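PDB 1LUR: aldose 1-epimerase from Caenorhabditis elegans, which probably catalyses the interconversion of the alpha and beta anomers of aldose sugars such as galactose. Local coordinates for residues L23-L28 with A32-L37; H186-E191 with I276-S281; A309-N312 with D318-L321. All blocks are in the same frame, centred on the assembly; numbering follows the deposited sequence.

In the fold
Along the chain the three contacts follow one another in series, with none crossing or enclosing another. Interaction 1 closes the tight hairpin between strands 24-28 and 33-40, within a four-stranded antiparallel sheet near the N terminus. Interaction 2 spans 84 intervening residues and packs strand 187-192 of the nine-stranded sheet against strand 275-279 of the seven-stranded sheet, layer on layer. Interaction 3 closes a short loop that leaves strand 300-305, next to 275-279 in its sheet, and leads into strand 320-321. Interactions 1 and 3 lie on opposite sides of the chain's centre, their own centres about 29 Å apart; the centres of interactions 2 and 3 are about 23 Å apart.

Interaction 1: residues L23-L28 with A32-L37; sequences LTATLL and ATLAKL
Thr26 O is gripped by two successive amides of the partner strand: Lys36 N donates over 3.1 Å, in the carbonyl plane and on a lone pair, whereas Ala35 N, only 2.7 Å from Thr26 O, makes a weak, strongly bent bond (128° at the hydrogen). Ala35 and Lys36 thus both face Thr26, the signature of a classic beta bulge. In return Thr26 N donates to Lys36 O over 2.9 Å, nearly straight at 170° but above the carbonyl plane. Beyond the bulge, Leu28 and Thr33 form a second hydrogen-bonded pair, each amide donating to the other's carbonyl. On one face Thr26 and Lys36 lie side by side, pointing the same way. Lys36 CG stands anti to its carbonyl carbon (chi1 -47°), which brings CD to 3.7 Å from Thr26 OG1 before the chain bends at chi3 and carries its end away. With an alanine in place of Lys36, CG and CD are gone, and Thr26 OG1 would probably lose the methylenes alongside it, leaving a gap on that flank. The other face is apolar: Leu27 CD1 meets Leu34 CD1 at 3.6 Å, and Leu23 CD1 touches Leu37 CD2 at 3.9 Å. Tyr145 of strand 138-147 packs on Leu27 and Leu34, while Phe59 of helix 56-61 lies against Leu28, Thr33 and Ala35 on the face of Thr26. Since two amides share one carbonyl, the hairpin absorbs an extra residue in strand 33-37 with its backbone still paired, and keeps a leucine-rich face toward the neighbouring sheet.

Interaction 2: residues H186-E191 with I276-S281; sequences HFLEME and IHLYAS
Strand 187-190, with Leu188 and Met190, and strand 276-279, with Ile276 and Leu278, run nearly antiparallel (157°) with their axes 11.6 Å apart, a separation bridged by side chains and not by backbone pairing. All four residues send their CB atoms toward the opposing strand. Leu188 and Leu278 reach for each other tip to tip, CD2 of Leu188 lying 4.0 Å from CD1 of Leu278. That same Leu278 methyl also meets the selenium of Met190, which is present as selenomethionine, again at 4.0 Å; here the two side chains slide past each other in opposite directions. Leu278 CD1 is therefore shared by Leu188 and Met190, the two residues of the facing strand that reach it. The chain of Met190 bends at chi3 (89°), turning its terminal CE across Ile276 instead of straight onward, and CE rests 3.9 Å from Ile276 CD1 and 4.1 Å from Ile276 CB. Neighbouring strands of both sheets join in: Leu241 and Ile243 of strand 238-243, beside 275-279, touch Met190, and Leu256 of strand 256-259, beside 187-192, packs on Leu188 and Met190. On the opposite side of its strand, His277 points away from this interface and hydrogen-bonds Asp238 and Asp240. The contact joins the nine-stranded sheet to the seven-stranded one in the large beta-sandwich of the galactose mutarotase family. Between these two segments cohesion rests on dispersion and the exclusion of water: buried methyls and a polarisable selenium meet at van der Waals distance, with no polar atom of these four side chains needing a partner.

Interaction 3: residues A309-N312 with D318-L321; sequences AAPN and DVSL
A short 3-10 turn, residues 310-312, and an Asx turn that begins at Asp318 face each other across the loop between strands 300-305 and 320-321, with Val319 as the side chain that joins them to Ala310 and Pro311. Its two methyls divide the work. CG1 meets Ala310 CB at 4.0 Å, and CG2 lies 3.9 Å from CG of the Pro311 ring. With chi1 at -63°, CG1 is anti to the carbonyl carbon, while CG2 takes the place between backbone N and carbonyl carbon; this splay lets each methyl face a different residue of the turn. A water adds a polar link, accepting from Val319 N at 2.9 Å and only weakly reaching Ala310 O. Each turn is fastened from within: Asn312 N donates to Ala309 O over 2.8 Å, and Asp318 OD1 takes both Ser320 N, at 2.9 Å and nearly along its C-O axis, and Ser320 OG, at 2.7 Å from above the carboxylate plane. Leu166 of strand 165-166 packs on both Pro311 and Val319, and Leu82 of strand 81-84 lies against Pro311. Val319 thereby packs the 3-10 turn against the residues just ahead of strand 320-321, which pairs with 165-166 in a small two-stranded ribbon. The pairing of Asp318 OD1 with the backbone N two residues on is the defining mark of an Asx turn.

Interaction 1: residues L23-L28 with A32-L37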
loop_
_atom_site.group_PDB
_atom_site.type_symbol
_atom_site.label_atom_id
_atom_site.label_comp_id
_atom_site.label_asym_id
_atom_site.label_seq_id
_atom_site.Cartn_x
_atom_site.Cartn_y
_atom_site.Cartn_z
ATOM N N LEU A 23 11.129 16.242 -7.753
ATOM C CA LEU A 23 10.435 15.050 -7.260
ATOM C C LEU A 23 10.948 13.871 -8.074
ATOM O O LEU A 23 10.830 13.860 -9.297
ATOM C CB LEU A 23 8.918 15.182 -7.447
ATOM C CG LEU A 23 8.045 13.941 -7.203
ATOM C CD1 LEU A 23 8.156 13.472 -5.752
ATOM C CD2 LEU A 23 6.599 14.283 -7.537
ATOM N N THR A 24 11.528 12.886 -7.403
ATOM C CA THR A 24 12.051 11.718 -8.092
ATOM C C THR A 24 11.527 10.437 -7.443
ATOM O O THR A 24 11.360 10.362 -6.228
ATOM C CB THR A 24 13.605 11.704 -8.068
ATOM O OG1 THR A 24 14.102 12.918 -8.645
ATOM C CG2 THR A 24 14.150 10.531 -8.871
ATOM N N ALA A 25 11.257 9.438 -8.271
ATOM C CA ALA A 25 10.756 8.159 -7.791
ATOM C C ALA A 25 11.564 7.049 -8.442
ATOM O O ALA A 25 11.837 7.092 -9.640
ATOM C CB ALA A 25 9.284 8.004 -8.143
ATOM N N THR A 26 11.961 6.064 -7.649
ATOM C CA THR A 26 12.732 4.953 -8.177
ATOM C C THR A 26 11.906 3.681 -8.017
ATOM O O THR A 26 11.491 3.338 -6.912
ATOM C CB THR A 26 14.065 4.798 -7.437
ATOM O OG1 THR A 26 14.803 6.024 -7.528
ATOM C CG2 THR A 26 14.885 3.681 -8.061
ATOM N N LEU A 27 11.667 2.994 -9.128
ATOM C CA LEU A 27 10.888 1.764 -9.119
ATOM C C LEU A 27 11.748 0.535 -9.403
ATOM O O LEU A 27 12.862 0.644 -9.917
ATOM C CB LEU A 27 9.769 1.845 -10.154
ATOM C CG LEU A 27 8.797 3.024 -10.044
ATOM C CD1 LEU A 27 8.286 3.123 -8.613
ATOM C CD2 LEU A 27 9.492 4.323 -10.449
ATOM N N LEU A 28 11.209 -0.634 -9.073
ATOM C CA LEU A 28 11.900 -1.900 -9.280
ATOM C C LEU A 28 10.906 -2.894 -9.876
ATOM O O LEU A 28 9.827 -3.111 -9.324
ATOM C CB LEU A 28 12.433 -2.425 -7.943
ATOM C CG LEU A 28 13.351 -3.650 -7.941
ATOM C CD1 LEU A 28 14.650 -3.331 -8.683
ATOM C CD2 LEU A 28 13.653 -4.043 -6.500
ATOM N N ALA A 32 6.938 -4.839 -8.638
ATOM C CA ALA A 32 6.471 -3.520 -9.086
ATOM C C ALA A 32 6.543 -2.603 -7.870
ATOM O O ALA A 32 5.574 -1.925 -7.515
ATOM C CB ALA A 32 5.037 -3.616 -9.599
ATOM N N THR A 33 7.719 -2.598 -7.255
ATOM C CA THR A 33 8.031 -1.821 -6.063
ATOM C C THR A 33 8.474 -0.365 -6.159
ATOM O O THR A 33 9.228 0.016 -7.053
ATOM C CB THR A 33 9.133 -2.548 -5.254
ATOM O OG1 THR A 33 8.727 -3.898 -4.999
ATOM C CG2 THR A 33 9.400 -1.832 -3.935
ATOM N N LEU A 34 8.011 0.435 -5.202
ATOM C CA LEU A 34 8.357 1.848 -5.131
ATOM C C LEU A 34 9.575 1.791 -4.215
ATOM O O LEU A 34 9.439 1.702 -2.994
ATOM C CB LEU A 34 7.244 2.662 -4.467
ATOM C CG LEU A 34 7.580 4.132 -4.180
ATOM C CD1 LEU A 34 8.050 4.821 -5.461
ATOM C CD2 LEU A 34 6.352 4.839 -3.604
ATOM N N ALA A 35 10.762 1.814 -4.816
ATOM C CA ALA A 35 12.020 1.753 -4.073
ATOM C C ALA A 35 12.402 3.026 -3.319
ATOM O O ALA A 35 12.780 2.971 -2.149
ATOM C CB ALA A 35 13.150 1.362 -5.016
ATOM N N LYS A 36 12.326 4.168 -3.993
ATOM C CA LYS A 36 12.671 5.438 -3.365
ATOM C C LYS A 36 11.751 6.536 -3.860
ATOM O O LYS A 36 11.110 6.402 -4.901
ATOM C CB LYS A 36 14.098 5.857 -3.722
ATOM C CG LYS A 36 15.170 4.796 -3.601
ATOM C CD LYS A 36 16.454 5.281 -4.280
ATOM C CE LYS A 36 16.852 6.674 -3.792
ATOM N NZ LYS A 36 18.061 7.199 -4.488
ATOM N N LEU A 37 11.721 7.632 -3.107
ATOM C CA LEU A 37 10.907 8.801 -3.424
ATOM C C LEU A 37 11.549 9.990 -2.707
ATOM O O LEU A 37 11.342 10.198 -1.509
ATOM C CB LEU A 37 9.463 8.612 -2.956
ATOM C CG LEU A 37 8.461 9.621 -3.530
ATOM C CD1 LEU A 37 7.065 9.092 -3.349
ATOM C CD2 LEU A 37 8.609 10.969 -2.857
#

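Interaction 2: residues H186-E191 with I276-S281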
loop_
_atom_site.group_PDB
_atom_site.type_symbol
_atom_site.label_atom_id
_atom_site.label_comp_id
_atom_site.label_asym_id
_atom_site.label_seq_id
_atom_site.Cartn_x
_atom_site.Cartn_y
_atom_site.Cartn_z
ATOM N N HIS A 186 4.986 12.584 13.867
ATOM C CA HIS A 186 4.313 12.969 12.631
ATOM C C HIS A 186 2.836 13.225 12.897
ATOM O O HIS A 186 2.235 12.602 13.773
ATOM C CB HIS A 186 4.433 11.865 11.580
ATOM C CG HIS A 186 5.754 11.824 10.885
ATOM N ND1 HIS A 186 6.941 11.613 11.551
ATOM C CD2 HIS A 186 6.072 11.941 9.574
ATOM C CE1 HIS A 186 7.934 11.598 10.680
ATOM N NE2 HIS A 186 7.434 11.794 9.474
ATOM N N PHE A 187 2.255 14.149 12.142
ATOM C CA PHE A 187 0.847 14.471 12.302
ATOM C C PHE A 187 0.078 13.745 11.214
ATOM O O PHE A 187 0.571 13.585 10.094
ATOM C CB PHE A 187 0.605 15.973 12.161
ATOM C CG PHE A 187 0.947 16.769 13.387
ATOM C CD1 PHE A 187 2.270 16.937 13.783
ATOM C CD2 PHE A 187 -0.058 17.361 14.142
ATOM C CE1 PHE A 187 2.585 17.689 14.911
ATOM C CE2 PHE A 187 0.246 18.113 15.271
ATOM C CZ PHE A 187 1.572 18.278 15.654
ATOM N N LEU A 188 -1.129 13.304 11.541
ATOM C CA LEU A 188 -1.952 12.597 10.576
ATOM C C LEU A 188 -3.395 13.049 10.700
ATOM O O LEU A 188 -3.922 13.187 11.805
ATOM C CB LEU A 188 -1.858 11.085 10.805
ATOM C CG LEU A 188 -2.554 10.163 9.798
ATOM C CD1 LEU A 188 -1.954 10.355 8.406
ATOM C CD2 LEU A 188 -2.391 8.715 10.249
ATOM N N GLU A 189 -4.025 13.295 9.559
ATOM C CA GLU A 189 -5.412 13.730 9.525
ATOM C C GLU A 189 -6.126 12.935 8.442
ATOM O O GLU A 189 -5.691 12.910 7.288
ATOM C CB GLU A 189 -5.499 15.229 9.229
ATOM C CG GLU A 189 -6.919 15.753 9.125
ATOM C CD GLU A 189 -7.013 17.235 9.434
ATOM O OE1 GLU A 189 -6.790 17.614 10.604
ATOM O OE2 GLU A 189 -7.307 18.021 8.510
HETATM N N MSE A 190 -7.222 12.283 8.816
HETATM C CA MSE A 190 -7.987 11.482 7.867
HETATM C C MSE A 190 -9.486 11.684 7.924
HETATM O O MSE A 190 -10.067 11.868 8.993
HETATM C CB MSE A 190 -7.715 9.998 8.099
HETATM C CG MSE A 190 -6.772 9.351 7.116
HETATM SE SE MSE A 190 -7.082 7.437 7.088
HETATM C CE MSE A 190 -8.436 7.371 5.711
ATOM N N GLU A 191 -10.115 11.631 6.758
ATOM C CA GLU A 191 -11.553 11.794 6.676
ATOM C C GLU A 191 -12.112 10.378 6.820
ATOM O O GLU A 191 -12.576 9.778 5.849
ATOM C CB GLU A 191 -11.948 12.380 5.322
ATOM C CG GLU A 191 -11.250 13.684 4.974
ATOM C CD GLU A 191 -11.362 14.716 6.076
ATOM O OE1 GLU A 191 -12.484 14.911 6.592
ATOM O OE2 GLU A 191 -10.329 15.335 6.420
ATOM N N ILE A 276 -8.154 2.868 3.573
ATOM C CA ILE A 276 -6.722 3.066 3.588
ATOM C C ILE A 276 -6.213 2.335 4.813
ATOM O O ILE A 276 -6.549 2.693 5.946
ATOM C CB ILE A 276 -6.322 4.547 3.697
ATOM C CG1 ILE A 276 -6.761 5.306 2.441
ATOM C CG2 ILE A 276 -4.826 4.650 3.911
ATOM C CD1 ILE A 276 -6.340 6.771 2.419
ATOM N N HIS A 277 -5.421 1.296 4.588
ATOM C CA HIS A 277 -4.876 0.527 5.694
ATOM C C HIS A 277 -3.623 1.209 6.215
ATOM O O HIS A 277 -2.674 1.441 5.461
ATOM C CB HIS A 277 -4.522 -0.892 5.253
ATOM C CG HIS A 277 -4.069 -1.768 6.375
ATOM N ND1 HIS A 277 -4.947 -2.352 7.263
ATOM C CD2 HIS A 277 -2.828 -2.126 6.782
ATOM C CE1 HIS A 277 -4.266 -3.033 8.168
ATOM N NE2 HIS A 277 -2.979 -2.912 7.900
ATOM N N LEU A 278 -3.626 1.528 7.505
ATOM C CA LEU A 278 -2.502 2.184 8.146
ATOM C C LEU A 278 -1.786 1.202 9.062
ATOM O O LEU A 278 -2.406 0.600 9.937
ATOM C CB LEU A 278 -2.988 3.377 8.974
ATOM C CG LEU A 278 -3.867 4.409 8.261
ATOM C CD1 LEU A 278 -4.405 5.421 9.263
ATOM C CD2 LEU A 278 -3.052 5.099 7.173
ATOM N N TYR A 279 -0.487 1.037 8.849
ATOM C CA TYR A 279 0.318 0.132 9.659
ATOM C C TYR A 279 1.492 0.918 10.239
ATOM O O TYR A 279 2.389 1.349 9.511
ATOM C CB TYR A 279 0.821 -1.042 8.813
ATOM C CG TYR A 279 1.825 -1.924 9.518
ATOM C CD1 TYR A 279 1.557 -2.453 10.779
ATOM C CD2 TYR A 279 3.044 -2.234 8.920
ATOM C CE1 TYR A 279 2.486 -3.272 11.427
ATOM C CE2 TYR A 279 3.974 -3.046 9.558
ATOM C CZ TYR A 279 3.689 -3.562 10.809
ATOM O OH TYR A 279 4.614 -4.362 11.438
ATOM N N ALA A 280 1.477 1.091 11.558
ATOM C CA ALA A 280 2.521 1.826 12.264
ATOM C C ALA A 280 3.902 1.179 12.313
ATOM O O ALA A 280 4.753 1.595 13.102
ATOM C CB ALA A 280 2.048 2.155 13.680
ATOM N N SER A 281 4.126 0.156 11.494
ATOM C CA SER A 281 5.421 -0.515 11.461
ATOM C C SER A 281 5.907 -1.070 12.810
ATOM O O SER A 281 7.104 -1.072 13.097
ATOM C CB SER A 281 6.454 0.467 10.889
ATOM O OG SER A 281 7.761 -0.076 10.876
#

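Interaction 3: residues A309-N312 with D318-L321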
loop_
_atom_site.group_PDB
_atom_site.type_symbol
_atom_site.label_atom_id
_atom_site.label_comp_id
_atom_site.label_asym_id
_atom_site.label_seq_id
_atom_site.Cartn_x
_atom_site.Cartn_y
_atom_site.Cartn_z
ATOM N N ALA A 309 -9.897 -8.719 4.029
ATOM C CA ALA A 309 -10.765 -9.891 4.200
ATOM C C ALA A 309 -12.103 -9.776 3.473
ATOM O O ALA A 309 -13.055 -10.483 3.810
ATOM C CB ALA A 309 -11.014 -10.161 5.691
ATOM N N ALA A 310 -12.179 -8.897 2.475
ATOM C CA ALA A 310 -13.417 -8.719 1.718
ATOM C C ALA A 310 -13.925 -10.059 1.162
ATOM O O ALA A 310 -15.130 -10.330 1.171
ATOM C CB ALA A 310 -13.194 -7.731 0.581
ATOM N N PRO A 311 -13.014 -10.911 0.666
ATOM C CA PRO A 311 -13.437 -12.205 0.122
ATOM C C PRO A 311 -14.135 -13.105 1.143
ATOM O O PRO A 311 -14.811 -14.060 0.755
ATOM C CB PRO A 311 -12.127 -12.819 -0.366
ATOM C CG PRO A 311 -11.307 -11.629 -0.742
ATOM C CD PRO A 311 -11.576 -10.689 0.411
ATOM N N ASN A 312 -13.970 -12.792 2.432
ATOM C CA ASN A 312 -14.573 -13.569 3.523
ATOM C C ASN A 312 -15.882 -13.022 4.082
ATOM O O ASN A 312 -16.609 -13.727 4.788
ATOM C CB ASN A 312 -13.583 -13.696 4.685
ATOM C CG ASN A 312 -12.311 -14.404 4.287
ATOM O OD1 ASN A 312 -11.252 -13.790 4.184
ATOM N ND2 ASN A 312 -12.409 -15.707 4.054
ATOM N N ASP A 318 -17.442 -6.195 -2.960
ATOM C CA ASP A 318 -17.264 -7.359 -3.816
ATOM C C ASP A 318 -15.975 -7.105 -4.602
ATOM O O ASP A 318 -15.936 -6.192 -5.423
ATOM C CB ASP A 318 -18.445 -7.464 -4.789
ATOM C CG ASP A 318 -18.370 -8.692 -5.682
ATOM O OD1 ASP A 318 -17.255 -9.216 -5.910
ATOM O OD2 ASP A 318 -19.437 -9.125 -6.174
ATOM N N VAL A 319 -14.924 -7.888 -4.358
ATOM C CA VAL A 319 -13.677 -7.675 -5.090
ATOM C C VAL A 319 -13.450 -8.670 -6.222
ATOM O O VAL A 319 -12.322 -8.922 -6.630
ATOM C CB VAL A 319 -12.428 -7.665 -4.157
ATOM C CG1 VAL A 319 -12.521 -6.508 -3.175
ATOM C CG2 VAL A 319 -12.297 -8.996 -3.410
ATOM N N SER A 320 -14.529 -9.229 -6.751
ATOM C CA SER A 320 -14.381 -10.179 -7.838
ATOM C C SER A 320 -14.000 -9.409 -9.099
ATOM O O SER A 320 -14.301 -8.223 -9.229
ATOM C CB SER A 320 -15.692 -10.937 -8.073
ATOM O OG SER A 320 -16.731 -10.049 -8.443
ATOM N N LEU A 321 -13.306 -10.087 -10.004
ATOM C CA LEU A 321 -12.870 -9.514 -11.274
ATOM C C LEU A 321 -13.315 -10.576 -12.274
ATOM O O LEU A 321 -12.801 -11.696 -12.262
ATOM C CB LEU A 321 -11.351 -9.352 -11.318
ATOM C CG LEU A 321 -10.798 -8.879 -12.665
ATOM C CD1 LEU A 321 -11.420 -7.521 -13.029
ATOM C CD2 LEU A 321 -9.283 -8.767 -12.591
HETATM O O HOH W 1 -15.389 -9.917 -2.272
#